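Local coordinates for DUF5636 domain-containing protein (Legionella pneumophila subsp. pneumophila str. Philadelphia 1, PDB 4RD8), which is of unknown function, a mostly helical protein without strands that belongs to the uncharacterised DUF5636 family, at residues L38-T41 with E42-N45; Q203-E206 with D207-P211; L93-I96 with G97-L101; A71-Q74 with L75-I79; Q18-L21 with L22-P26. The protein carries 3 engineered substitutions. All blocks are in the same frame, centred on the assembly; numbering follows the deposited sequence.

Interaction 1 of 5, residues L38-T41 with E42-N45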
loop_
_atom_site.group_PDB
_atom_site.type_symbol
_atom_site.label_atom_id
_atom_site.label_comp_id
_atom_site.label_asym_id
_atom_site.label_seq_id
_atom_site.Cartn_x
_atom_site.Cartn_y
_atom_site.Cartn_z
ATOM N N LEU A 38 -3.316 -5.797 8.230
ATOM C CA LEU A 38 -4.172 -5.800 7.038
ATOM C C LEU A 38 -5.312 -6.823 7.079
ATOM O O LEU A 38 -6.334 -6.636 6.417
ATOM C CB LEU A 38 -3.324 -5.994 5.767
ATOM C CG LEU A 38 -2.310 -4.875 5.508
ATOM C CD1 LEU A 38 -1.467 -5.194 4.284
ATOM C CD2 LEU A 38 -2.994 -3.512 5.340
HETATM N N MSE A 39 -5.147 -7.895 7.854
HETATM C CA MSE A 39 -6.207 -8.884 8.034
HETATM C C MSE A 39 -7.270 -8.386 8.998
HETATM O O MSE A 39 -8.333 -8.983 9.119
HETATM C CB MSE A 39 -5.652 -10.203 8.586
HETATM C CG MSE A 39 -4.659 -10.911 7.695
HETATM SE SE MSE A 39 -3.929 -12.508 8.567
HETATM C CE MSE A 39 -4.556 -12.169 10.381
ATOM N N ASP A 40 -6.960 -7.294 9.691
ATOM C CA ASP A 40 -7.812 -6.759 10.745
ATOM C C ASP A 40 -8.576 -5.557 10.194
ATOM O O ASP A 40 -8.089 -4.432 10.224
ATOM C CB ASP A 40 -6.939 -6.351 11.935
ATOM C CG ASP A 40 -7.736 -5.925 13.152
ATOM O OD1 ASP A 40 -8.962 -5.709 13.063
ATOM O OD2 ASP A 40 -7.112 -5.784 14.224
ATOM N N THR A 41 -9.786 -5.797 9.700
ATOM C CA THR A 41 -10.535 -4.729 9.045
ATOM C C THR A 41 -10.889 -3.591 10.016
ATOM O O THR A 41 -10.850 -2.421 9.637
ATOM C CB THR A 41 -11.766 -5.285 8.309
ATOM O OG1 THR A 41 -11.317 -6.146 7.254
ATOM C CG2 THR A 41 -12.591 -4.160 7.708
ATOM N N GLU A 42 -11.202 -3.941 11.264
ATOM C CA GLU A 42 -11.441 -2.943 12.310
ATOM C C GLU A 42 -10.289 -1.946 12.420
ATOM O O GLU A 42 -10.511 -0.736 12.479
ATOM C CB GLU A 42 -11.662 -3.616 13.668
ATOM C CG GLU A 42 -11.832 -2.642 14.817
ATOM C CD GLU A 42 -12.129 -3.328 16.141
ATOM O OE1 GLU A 42 -12.961 -4.258 16.163
ATOM O OE2 GLU A 42 -11.532 -2.934 17.166
ATOM N N ALA A 43 -9.061 -2.458 12.448
ATOM C CA ALA A 43 -7.883 -1.602 12.520
ATOM C C ALA A 43 -7.665 -0.807 11.220
ATOM O O ALA A 43 -7.369 0.389 11.259
ATOM C CB ALA A 43 -6.648 -2.433 12.855
ATOM N N VAL A 44 -7.804 -1.471 10.078
ATOM C CA VAL A 44 -7.632 -0.810 8.787
ATOM C C VAL A 44 -8.600 0.364 8.614
ATOM O O VAL A 44 -8.205 1.423 8.131
ATOM C CB VAL A 44 -7.769 -1.809 7.609
ATOM C CG1 VAL A 44 -7.860 -1.065 6.283
ATOM C CG2 VAL A 44 -6.578 -2.779 7.582
ATOM N N ASN A 45 -9.855 0.175 9.017
ATOM C CA ASN A 45 -10.860 1.236 8.924
ATOM C C ASN A 45 -10.420 2.514 9.630
ATOM O O ASN A 45 -10.726 3.624 9.177
ATOM C CB ASN A 45 -12.214 0.777 9.487
ATOM C CG ASN A 45 -12.999 -0.066 8.500
ATOM O OD1 ASN A 45 -12.698 -0.073 7.302
ATOM N ND2 ASN A 45 -14.025 -0.766 8.993
#
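The methyl of A43 stands squarely over one face of the D40 carboxylate, its CB 3.7 Å from D40 CG. On that same face lies the backbone nitrogen of A43, so its N-H meets D40 OD1 from above the carboxylate plane, in a weak bond of 3.3 Å whose angle at the hydrogen is a fair 161°. Rotation about the first side-chain bond makes this possible: with CG anti to the backbone N (chi1 -174°), the acid reaches forward to the first turn of the helix. A second flat group, the amide of N45, has T41 on one of its faces. There T41 O lies 3.4 Å from N45 CG, and the T41 methyl CG2 comes within 3.9 Å of ND2. N45 OD1 is engaged outside the turn, by NE2 of H201 on helix 195-204. In the backbone, V44 N donates to D40 O (3.0 Å) and N45 N to T41 O (2.8 Å), which starts the regular bonding of the helix. V44 CG2 leans back to the CA of L38 at 3.9 Å, and V44 also packs on Y37 of the preceding helix. The carbonyl of D40 thus accepts the first regular helical bond, while its side chain gives A43 N a weak capping bond, as befits a residue at the N-cap of helix 41-61.

Interaction 2 of 5, residues Q203-E206 with D207-P211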
loop_
_atom_site.group_PDB
_atom_site.type_symbol
_atom_site.label_atom_id
_atom_site.label_comp_id
_atom_site.label_asym_id
_atom_site.label_seq_id
_atom_site.Cartn_x
_atom_site.Cartn_y
_atom_site.Cartn_z
ATOM N N GLN A 203 -14.894 1.660 -2.194
ATOM C CA GLN A 203 -15.932 2.167 -3.093
ATOM C C GLN A 203 -17.345 1.889 -2.598
ATOM O O GLN A 203 -18.284 2.602 -2.954
ATOM C CB GLN A 203 -15.731 1.633 -4.518
ATOM C CG GLN A 203 -14.521 2.245 -5.222
ATOM C CD GLN A 203 -14.375 1.800 -6.671
ATOM O OE1 GLN A 203 -15.341 1.797 -7.435
ATOM N NE2 GLN A 203 -13.158 1.421 -7.053
ATOM N N ASN A 204 -17.501 0.865 -1.767
ATOM C CA ASN A 204 -18.807 0.568 -1.200
ATOM C C ASN A 204 -19.096 1.437 0.020
ATOM O O ASN A 204 -20.192 1.978 0.148
ATOM C CB ASN A 204 -18.931 -0.919 -0.865
ATOM C CG ASN A 204 -19.047 -1.786 -2.111
ATOM O OD1 ASN A 204 -19.388 -1.298 -3.192
ATOM N ND2 ASN A 204 -18.768 -3.077 -1.962
ATOM N N ASP A 205 -18.093 1.579 0.889
ATOM C CA ASP A 205 -18.206 2.357 2.129
ATOM C C ASP A 205 -19.539 2.119 2.835
ATOM O O ASP A 205 -20.376 3.024 2.938
ATOM C CB ASP A 205 -18.004 3.852 1.862
ATOM C CG ASP A 205 -17.885 4.662 3.140
ATOM O OD1 ASP A 205 -17.605 4.064 4.207
ATOM O OD2 ASP A 205 -18.075 5.897 3.082
ATOM N N GLU A 206 -19.735 0.894 3.308
ATOM C CA GLU A 206 -21.049 0.464 3.779
ATOM C C GLU A 206 -21.468 1.101 5.103
ATOM O O GLU A 206 -22.659 1.219 5.388
ATOM C CB GLU A 206 -21.110 -1.064 3.865
ATOM C CG GLU A 206 -21.023 -1.760 2.510
ATOM C CD GLU A 206 -20.816 -3.260 2.631
ATOM O OE1 GLU A 206 -20.888 -3.784 3.764
ATOM O OE2 GLU A 206 -20.575 -3.914 1.592
ATOM N N ASP A 207 -20.492 1.511 5.907
ATOM C CA ASP A 207 -20.791 2.157 7.180
ATOM C C ASP A 207 -20.709 3.680 7.056
ATOM O O ASP A 207 -20.850 4.398 8.050
ATOM C CB ASP A 207 -19.856 1.642 8.285
ATOM C CG ASP A 207 -19.869 0.120 8.408
ATOM O OD1 ASP A 207 -20.950 -0.487 8.249
ATOM O OD2 ASP A 207 -18.793 -0.465 8.663
ATOM N N GLN A 208 -20.499 4.157 5.827
ATOM C CA GLN A 208 -20.390 5.590 5.536
ATOM C C GLN A 208 -19.360 6.276 6.433
ATOM O O GLN A 208 -19.671 7.269 7.093
ATOM C CB GLN A 208 -21.753 6.298 5.680
ATOM C CG GLN A 208 -22.710 6.126 4.500
ATOM C CD GLN A 208 -23.746 5.047 4.740
ATOM O OE1 GLN A 208 -23.492 4.087 5.467
ATOM N NE2 GLN A 208 -24.922 5.199 4.134
ATOM N N ILE A 209 -18.141 5.740 6.457
ATOM C CA ILE A 209 -17.074 6.275 7.299
ATOM C C ILE A 209 -15.909 6.852 6.489
ATOM O O ILE A 209 -14.977 7.433 7.049
ATOM C CB ILE A 209 -16.561 5.226 8.309
ATOM C CG1 ILE A 209 -16.181 3.930 7.593
ATOM C CG2 ILE A 209 -17.628 4.961 9.378
ATOM C CD1 ILE A 209 -15.441 2.928 8.475
ATOM N N PHE A 210 -15.956 6.678 5.171
ATOM C CA PHE A 210 -15.009 7.371 4.293
ATOM C C PHE A 210 -15.594 7.865 2.964
ATOM O O PHE A 210 -15.054 7.565 1.893
ATOM C CB PHE A 210 -13.749 6.541 4.063
ATOM C CG PHE A 210 -13.985 5.057 4.001
ATOM C CD1 PHE A 210 -14.541 4.470 2.872
ATOM C CD2 PHE A 210 -13.606 4.240 5.061
ATOM C CE1 PHE A 210 -14.739 3.094 2.810
ATOM C CE2 PHE A 210 -13.800 2.862 5.004
ATOM C CZ PHE A 210 -14.368 2.291 3.879
ATOM N N PRO A 211 -16.668 8.665 3.038
ATOM C CA PRO A 211 -17.420 9.081 1.848
ATOM C C PRO A 211 -16.609 9.927 0.868
ATOM O O PRO A 211 -16.858 9.847 -0.337
ATOM C CB PRO A 211 -18.564 9.909 2.433
ATOM C CG PRO A 211 -18.026 10.439 3.715
ATOM C CD PRO A 211 -17.160 9.342 4.255
HETATM O O HOH W 1 -17.565 1.789 5.222
#
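A type I beta turn from D205 to Q208 opens the loop that links helix 195-204 to helix 211-218, with D205 at its first position. D205 is the first residue to leave the helical conformation, with a positive phi of 42°, and its carbonyl oxygen receives Q208 N at 3.1 Å to complete the turn. Its carboxylate reaches further along the chain than the turn itself. OD1 takes the N-H of I209 on its syn lone pair at 2.9 Å. The next amide, that of F210, is shared between the two oxygens: F210 N lies 3.1 Å from OD2, which it meets from above the carboxylate plane, and makes a weaker bond to OD1. A water bridges a further amide, accepting from D207 N at 3.0 Å and donating to D205 OD1. One acid group thereby gathers three backbone N-H groups, those of I209 and F210 directly and that of D207 through water, which would be expected to favour its ionised form. Around it, R214 of helix 211-218 touches the D205 side chain, while the F210 ring rests on N45, L48 and N52 of helix 41-61. F210 itself holds the N-cap position, immediately before the second helix. Its ring is stacked against the acid: the carboxylate and ring planes are only 20° apart, and D205 OD1 sits over one ring face, offset toward the rim, 3.3 Å from F210 CE1.

Interaction 3 of 5, residues L93-I96 with G97-L101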
loop_
_atom_site.group_PDB
_atom_site.type_symbol
_atom_site.label_atom_id
_atom_site.label_comp_id
_atom_site.label_asym_id
_atom_site.label_seq_id
_atom_site.Cartn_x
_atom_site.Cartn_y
_atom_site.Cartn_z
ATOM N N LEU A 93 5.373 6.146 -10.135
ATOM C CA LEU A 93 5.690 5.884 -11.543
ATOM C C LEU A 93 4.580 5.098 -12.232
ATOM O O LEU A 93 3.804 4.394 -11.582
ATOM C CB LEU A 93 6.996 5.090 -11.660
ATOM C CG LEU A 93 8.254 5.747 -11.075
ATOM C CD1 LEU A 93 9.468 4.909 -11.398
ATOM C CD2 LEU A 93 8.433 7.154 -11.612
ATOM N N GLN A 94 4.499 5.248 -13.549
ATOM C CA GLN A 94 3.769 4.310 -14.392
ATOM C C GLN A 94 4.546 4.273 -15.705
ATOM O O GLN A 94 5.481 5.046 -15.888
ATOM C CB GLN A 94 2.360 4.825 -14.650
ATOM C CG GLN A 94 2.353 6.152 -15.412
ATOM C CD GLN A 94 0.977 6.603 -15.808
ATOM O OE1 GLN A 94 0.214 7.112 -14.983
ATOM N NE2 GLN A 94 0.648 6.437 -17.085
ATOM N N THR A 95 4.175 3.395 -16.624
ATOM C CA THR A 95 4.746 3.484 -17.965
ATOM C C THR A 95 3.913 4.395 -18.848
ATOM O O THR A 95 2.715 4.602 -18.603
ATOM C CB THR A 95 4.875 2.106 -18.654
ATOM O OG1 THR A 95 3.568 1.571 -18.878
ATOM C CG2 THR A 95 5.695 1.149 -17.791
ATOM N N ILE A 96 4.542 4.937 -19.887
ATOM C CA ILE A 96 3.804 5.686 -20.876
ATOM C C ILE A 96 2.818 4.720 -21.540
ATOM O O ILE A 96 3.208 3.650 -22.008
ATOM C CB ILE A 96 4.749 6.319 -21.919
ATOM C CG1 ILE A 96 5.722 7.263 -21.209
ATOM C CG2 ILE A 96 3.963 7.084 -22.966
ATOM C CD1 ILE A 96 6.669 7.989 -22.158
ATOM N N GLY A 97 1.542 5.083 -21.562
ATOM C CA GLY A 97 0.540 4.203 -22.135
ATOM C C GLY A 97 -0.002 3.166 -21.158
ATOM O O GLY A 97 -0.841 2.343 -21.544
ATOM N N ASN A 98 0.461 3.205 -19.907
ATOM C CA ASN A 98 -0.014 2.279 -18.868
ATOM C C ASN A 98 0.193 0.804 -19.198
ATOM O O ASN A 98 -0.608 -0.038 -18.802
ATOM C CB ASN A 98 -1.505 2.499 -18.572
ATOM C CG ASN A 98 -1.753 3.708 -17.724
ATOM O OD1 ASN A 98 -1.477 3.705 -16.523
ATOM N ND2 ASN A 98 -2.287 4.758 -18.337
ATOM N N LYS A 99 1.262 0.494 -19.925
ATOM C CA LYS A 99 1.605 -0.891 -20.222
ATOM C C LYS A 99 2.185 -1.514 -18.959
ATOM O O LYS A 99 2.859 -0.835 -18.185
ATOM C CB LYS A 99 2.658 -0.959 -21.334
ATOM C CG LYS A 99 2.289 -0.233 -22.626
ATOM C CD LYS A 99 1.550 -1.144 -23.597
ATOM C CE LYS A 99 1.715 -0.661 -25.040
ATOM N NZ LYS A 99 1.600 -1.772 -26.049
ATOM N N PRO A 100 1.948 -2.817 -18.755
ATOM C CA PRO A 100 2.590 -3.467 -17.610
ATOM C C PRO A 100 4.099 -3.566 -17.846
ATOM O O PRO A 100 4.548 -3.638 -19.005
ATOM C CB PRO A 100 1.997 -4.893 -17.631
ATOM C CG PRO A 100 0.894 -4.879 -18.658
ATOM C CD PRO A 100 1.216 -3.775 -19.608
ATOM N N LEU A 101 4.861 -3.580 -16.761
ATOM C CA LEU A 101 6.282 -3.872 -16.826
ATOM C C LEU A 101 6.439 -5.375 -16.693
ATOM O O LEU A 101 5.590 -6.038 -16.093
ATOM C CB LEU A 101 7.001 -3.212 -15.647
ATOM C CG LEU A 101 7.162 -1.697 -15.702
ATOM C CD1 LEU A 101 7.679 -1.153 -14.378
ATOM C CD2 LEU A 101 8.131 -1.374 -16.830
HETATM O O HOH W 2 2.168 1.306 -15.898
#
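From its CB, 3.6 Å from K99 O, the side chain of T95 splits into two branches that meet the following residues in different ways. The hydroxyl branch does the polar work. T95 OG1 lies between its own backbone N and carbonyl carbon (chi1 65°), and from there it donates to K99 O over a short 2.6 Å, arriving in the carbonyl plane on a lone pair. The methyl branch, CG2, lies 3.5 Å from K99 O and packs on L101 CD2 at 3.6 Å; the T95 and L101 side chains lie antiparallel where they meet. The chain reverses just here, in a type II beta turn from T95 to N98, with I96 and G97 at the corners; G97, with its positive phi of 86°, fills the third position, where glycine is common. The turn is closed by N98 N, which donates to T95 O at 3.0 Å. That oxygen has a second donor, Q94 NE2 at 3.2 Å, and the two approach it from opposite faces of the carbonyl plane. The amides of Q94 and N98 lie obliquely to each other, 47° apart in plane, and K117 NZ bonds to N98 OD1 and, weakly, to Q94 OE1. A water links the two arms, accepting from T95 N at 3.0 Å and donating to K99 O at 3.2 Å.

Interaction 4 of 5, residues A71-Q74 with L75-I79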
loop_
_atom_site.group_PDB
_atom_site.type_symbol
_atom_site.label_atom_id
_atom_site.label_comp_id
_atom_site.label_asym_id
_atom_site.label_seq_id
_atom_site.Cartn_x
_atom_site.Cartn_y
_atom_site.Cartn_z
ATOM N N ALA A 71 -9.667 17.050 -7.177
ATOM C CA ALA A 71 -9.771 16.086 -6.081
ATOM C C ALA A 71 -8.898 14.852 -6.326
ATOM O O ALA A 71 -8.204 14.378 -5.419
ATOM C CB ALA A 71 -11.231 15.680 -5.861
ATOM N N THR A 72 -8.948 14.321 -7.547
ATOM C CA THR A 72 -8.109 13.180 -7.914
ATOM C C THR A 72 -6.636 13.552 -7.761
ATOM O O THR A 72 -5.827 12.753 -7.286
ATOM C CB THR A 72 -8.381 12.713 -9.364
ATOM O OG1 THR A 72 -9.690 12.135 -9.446
ATOM C CG2 THR A 72 -7.345 11.683 -9.809
ATOM N N LYS A 73 -6.301 14.777 -8.153
ATOM C CA LYS A 73 -4.939 15.275 -8.017
ATOM C C LYS A 73 -4.565 15.415 -6.544
ATOM O O LYS A 73 -3.465 15.052 -6.143
ATOM C CB LYS A 73 -4.792 16.616 -8.741
ATOM C CG LYS A 73 -3.361 16.978 -9.099
ATOM C CD LYS A 73 -2.900 18.239 -8.381
ATOM C CE LYS A 73 -1.515 18.664 -8.856
ATOM N NZ LYS A 73 -1.104 19.971 -8.263
ATOM N N GLN A 74 -5.489 15.930 -5.736
ATOM C CA GLN A 74 -5.230 16.123 -4.311
ATOM C C GLN A 74 -4.987 14.815 -3.556
ATOM O O GLN A 74 -4.113 14.747 -2.691
ATOM C CB GLN A 74 -6.358 16.924 -3.656
ATOM C CG GLN A 74 -6.312 18.400 -3.991
ATOM C CD GLN A 74 -4.943 18.991 -3.750
ATOM O OE1 GLN A 74 -4.376 18.850 -2.666
ATOM N NE2 GLN A 74 -4.395 19.648 -4.765
ATOM N N LEU A 75 -5.761 13.783 -3.880
ATOM C CA LEU A 75 -5.565 12.468 -3.271
ATOM C C LEU A 75 -4.200 11.889 -3.642
ATOM O O LEU A 75 -3.518 11.303 -2.804
ATOM C CB LEU A 75 -6.671 11.497 -3.701
ATOM C CG LEU A 75 -6.479 10.040 -3.260
ATOM C CD1 LEU A 75 -6.393 9.946 -1.751
ATOM C CD2 LEU A 75 -7.611 9.163 -3.774
ATOM N N ARG A 76 -3.810 12.055 -4.901
ATOM C CA ARG A 76 -2.517 11.550 -5.374
ATOM C C ARG A 76 -1.353 12.239 -4.675
ATOM O O ARG A 76 -0.375 11.592 -4.301
ATOM C CB ARG A 76 -2.390 11.724 -6.890
ATOM C CG ARG A 76 -2.758 10.489 -7.700
ATOM C CD ARG A 76 -3.706 10.832 -8.831
ATOM N NE ARG A 76 -3.523 9.975 -10.002
ATOM C CZ ARG A 76 -4.340 8.987 -10.356
ATOM N NH1 ARG A 76 -5.417 8.711 -9.635
ATOM N NH2 ARG A 76 -4.076 8.273 -11.442
ATOM N N THR A 77 -1.461 13.552 -4.500
ATOM C CA THR A 77 -0.407 14.303 -3.834
ATOM C C THR A 77 -0.385 13.977 -2.342
ATOM O O THR A 77 0.684 13.903 -1.743
ATOM C CB THR A 77 -0.522 15.827 -4.083
ATOM O OG1 THR A 77 -1.828 16.273 -3.709
ATOM C CG2 THR A 77 -0.293 16.143 -5.556
ATOM N N LEU A 78 -1.559 13.772 -1.746
ATOM C CA LEU A 78 -1.622 13.321 -0.357
ATOM C C LEU A 78 -0.969 11.952 -0.200
ATOM O O LEU A 78 -0.170 11.734 0.718
ATOM C CB LEU A 78 -3.071 13.275 0.150
ATOM C CG LEU A 78 -3.316 12.606 1.509
ATOM C CD1 LEU A 78 -2.539 13.308 2.619
ATOM C CD2 LEU A 78 -4.817 12.582 1.838
ATOM N N ILE A 79 -1.308 11.025 -1.092
ATOM C CA ILE A 79 -0.693 9.699 -1.068
ATOM C C ILE A 79 0.838 9.807 -1.188
ATOM O O ILE A 79 1.575 9.177 -0.414
ATOM C CB ILE A 79 -1.279 8.790 -2.179
ATOM C CG1 ILE A 79 -2.711 8.357 -1.795
ATOM C CG2 ILE A 79 -0.379 7.583 -2.429
ATOM C CD1 ILE A 79 -3.544 7.817 -2.961
#
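T77 reaches back one turn along helix 69-85 with its hydroxyl, which finds two backbone carbonyls within range: OG1 is 2.9 Å from Q74 O and 3.2 Å from K73 O. A chi1 of 54° turns it back toward the preceding turn of the helix. Both carbonyls already accept the regular helical bonds, K73 O from T77 N and Q74 O from L78 N, the latter at 2.9 Å, while A71 O and T72 O receive L75 N and R76 N in the same pattern. As an acceptor, OG1 has a weak bond from R58 NH2 of helix 41-61. The neighbouring Q74 has a chain bent at the second torsion, and its OE1 is satisfied by two cationic groups, K62 NZ and R58 NE, although the residue is buried. R76 runs back alongside T72, both pointing the same way: its CD passes 3.3 Å from T72 O and its NH1 is 3.5 Å from the methyl CG2, met obliquely. The charge itself is answered elsewhere, NH2 forming a salt bridge with E128. The chemistry implies a division of labour, in which helix carbonyls hold the backbone and offer an acceptor to a hydroxyl, while glutamine and arginine spend their polar ends on tying the helix to R58 of helix 41-61 and to K62 and E128 in the loops nearby.

Interaction 5 of 5, residues Q18-L21 with L22-P26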
loop_
_atom_site.group_PDB
_atom_site.type_symbol
_atom_site.label_atom_id
_atom_site.label_comp_id
_atom_site.label_asym_id
_atom_site.label_seq_id
_atom_site.Cartn_x
_atom_site.Cartn_y
_atom_site.Cartn_z
ATOM N N GLN A 18 13.929 -16.655 1.528
ATOM C CA GLN A 18 15.144 -17.461 1.449
ATOM C C GLN A 18 16.337 -16.565 1.754
ATOM O O GLN A 18 16.157 -15.374 2.045
ATOM C CB GLN A 18 15.283 -18.087 0.058
ATOM C CG GLN A 18 15.264 -17.081 -1.086
ATOM C CD GLN A 18 15.293 -17.743 -2.451
ATOM O OE1 GLN A 18 15.578 -18.935 -2.565
ATOM N NE2 GLN A 18 14.990 -16.974 -3.493
ATOM N N GLY A 19 17.540 -17.132 1.685
ATOM C CA GLY A 19 18.764 -16.365 1.860
ATOM C C GLY A 19 18.857 -15.571 3.159
ATOM O O GLY A 19 18.555 -16.094 4.234
ATOM N N GLU A 20 19.281 -14.313 3.060
ATOM C CA GLU A 20 19.452 -13.463 4.238
ATOM C C GLU A 20 18.121 -13.082 4.888
ATOM O O GLU A 20 18.034 -12.986 6.118
ATOM C CB GLU A 20 20.252 -12.198 3.878
ATOM C CG GLU A 20 20.595 -11.271 5.057
ATOM C CD GLU A 20 19.469 -10.302 5.422
ATOM O OE1 GLU A 20 19.397 -9.893 6.603
ATOM O OE2 GLU A 20 18.664 -9.937 4.538
ATOM N N LEU A 21 17.093 -12.846 4.074
ATOM C CA LEU A 21 15.814 -12.402 4.618
ATOM C C LEU A 21 15.190 -13.482 5.494
ATOM O O LEU A 21 14.551 -13.176 6.499
ATOM C CB LEU A 21 14.844 -11.959 3.517
ATOM C CG LEU A 21 15.120 -10.596 2.871
ATOM C CD1 LEU A 21 14.018 -10.245 1.872
ATOM C CD2 LEU A 21 15.279 -9.501 3.937
ATOM N N LEU A 22 15.397 -14.743 5.117
ATOM C CA LEU A 22 14.881 -15.872 5.887
ATOM C C LEU A 22 15.460 -15.901 7.295
ATOM O O LEU A 22 14.817 -16.394 8.226
ATOM C CB LEU A 22 15.204 -17.192 5.189
ATOM C CG LEU A 22 14.629 -18.424 5.886
ATOM C CD1 LEU A 22 13.137 -18.219 6.127
ATOM C CD2 LEU A 22 14.876 -19.680 5.070
ATOM N N GLN A 23 16.673 -15.370 7.442
ATOM C CA GLN A 23 17.366 -15.381 8.728
ATOM C C GLN A 23 17.254 -14.044 9.445
ATOM O O GLN A 23 17.822 -13.862 10.530
ATOM C CB GLN A 23 18.845 -15.738 8.545
ATOM C CG GLN A 23 19.096 -17.060 7.810
ATOM C CD GLN A 23 18.351 -18.243 8.418
ATOM O OE1 GLN A 23 18.125 -18.300 9.631
ATOM N NE2 GLN A 23 17.972 -19.200 7.573
ATOM N N ASN A 24 16.532 -13.117 8.827
ATOM C CA ASN A 24 16.405 -11.766 9.347
ATOM C C ASN A 24 15.159 -11.667 10.219
ATOM O O ASN A 24 14.083 -11.336 9.734
ATOM C CB ASN A 24 16.336 -10.773 8.179
ATOM C CG ASN A 24 16.490 -9.332 8.619
ATOM O OD1 ASN A 24 15.951 -8.926 9.645
ATOM N ND2 ASN A 24 17.224 -8.544 7.832
ATOM N N GLU A 25 15.306 -11.957 11.508
ATOM C CA GLU A 25 14.157 -11.953 12.412
ATOM C C GLU A 25 13.430 -10.602 12.508
ATOM O O GLU A 25 12.196 -10.574 12.535
ATOM C CB GLU A 25 14.536 -12.489 13.799
ATOM C CG GLU A 25 15.059 -13.935 13.787
ATOM C CD GLU A 25 14.011 -14.969 13.364
ATOM O OE1 GLU A 25 12.807 -14.635 13.271
ATOM O OE2 GLU A 25 14.396 -16.136 13.127
ATOM N N PRO A 26 14.176 -9.480 12.566
ATOM C CA PRO A 26 13.429 -8.216 12.617
ATOM C C PRO A 26 12.579 -7.989 11.367
ATOM O O PRO A 26 11.465 -7.469 11.482
ATOM C CB PRO A 26 14.537 -7.165 12.725
ATOM C CG PRO A 26 15.640 -7.886 13.471
ATOM C CD PRO A 26 15.608 -9.280 12.879
HETATM O O HOH W 3 18.449 -18.619 4.779
#
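The backbone of Q18-N24 makes one four-residue bond, L22 N to Q18 O at 3.2 Å, and then tightens to three-residue spacing, with Q23 N donating to E20 O and N24 N to L21 O, as is common where a short helix ends. This is the junction between the weakly bonded helix 19-22 and helix 25-38, and N24 is the N-cap of the second helix: its OD1 accepts from the backbone N of F27, one turn ahead. The other end of that amide looks backward. N24 CG lies anti to its own nitrogen (chi1 -168°), which lets ND2 reach the acid of E20, and the E20 chain, bent at its second torsion, swings OE1 over to meet it at 2.8 Å. The carboxylate uses its syn lone pair, while the partner sits tilted from the amide plane and the angle at the hydrogen is a bent 134°. The two flat groups stand nearly perpendicular, crossing rather than stacking. A single asparagine amide is thereby spent in both directions, its oxygen on the helix that begins and its nitrogen on the one that ends. L21 is buried against K164, D169 and S170, and Q18 NE2 donates to Q168 O, which places this surface junction beside the segment around Q168. A water bridges G19 and Q23, donating to G19 O at 2.6 Å and accepting from Q23 NE2 at 2.9 Å.

Overall arrangement
Followed from the N terminus, the contacts come in the order 5, 1, 4, 3, 2. All are local and strictly in series; none nests within or crosses another. Interaction 5 closes the turn between helices 19-22 and 25-38, and interaction 1 the turn into helix 41-61. Interaction 4 lies wholly on helix 69-85, interaction 3 folds the loop leading to helix 103-111, and interaction 2 joins helices 195-204 and 211-218. Only interactions 1 and 2 touch, where N45 packs on I209 and F210, setting the loop between helices 195-204 and 211-218 against the start of helix 41-61. Interactions 2 and 5 are the most widely separated, their centres about 39 Å apart on opposite sides of the chain's centre.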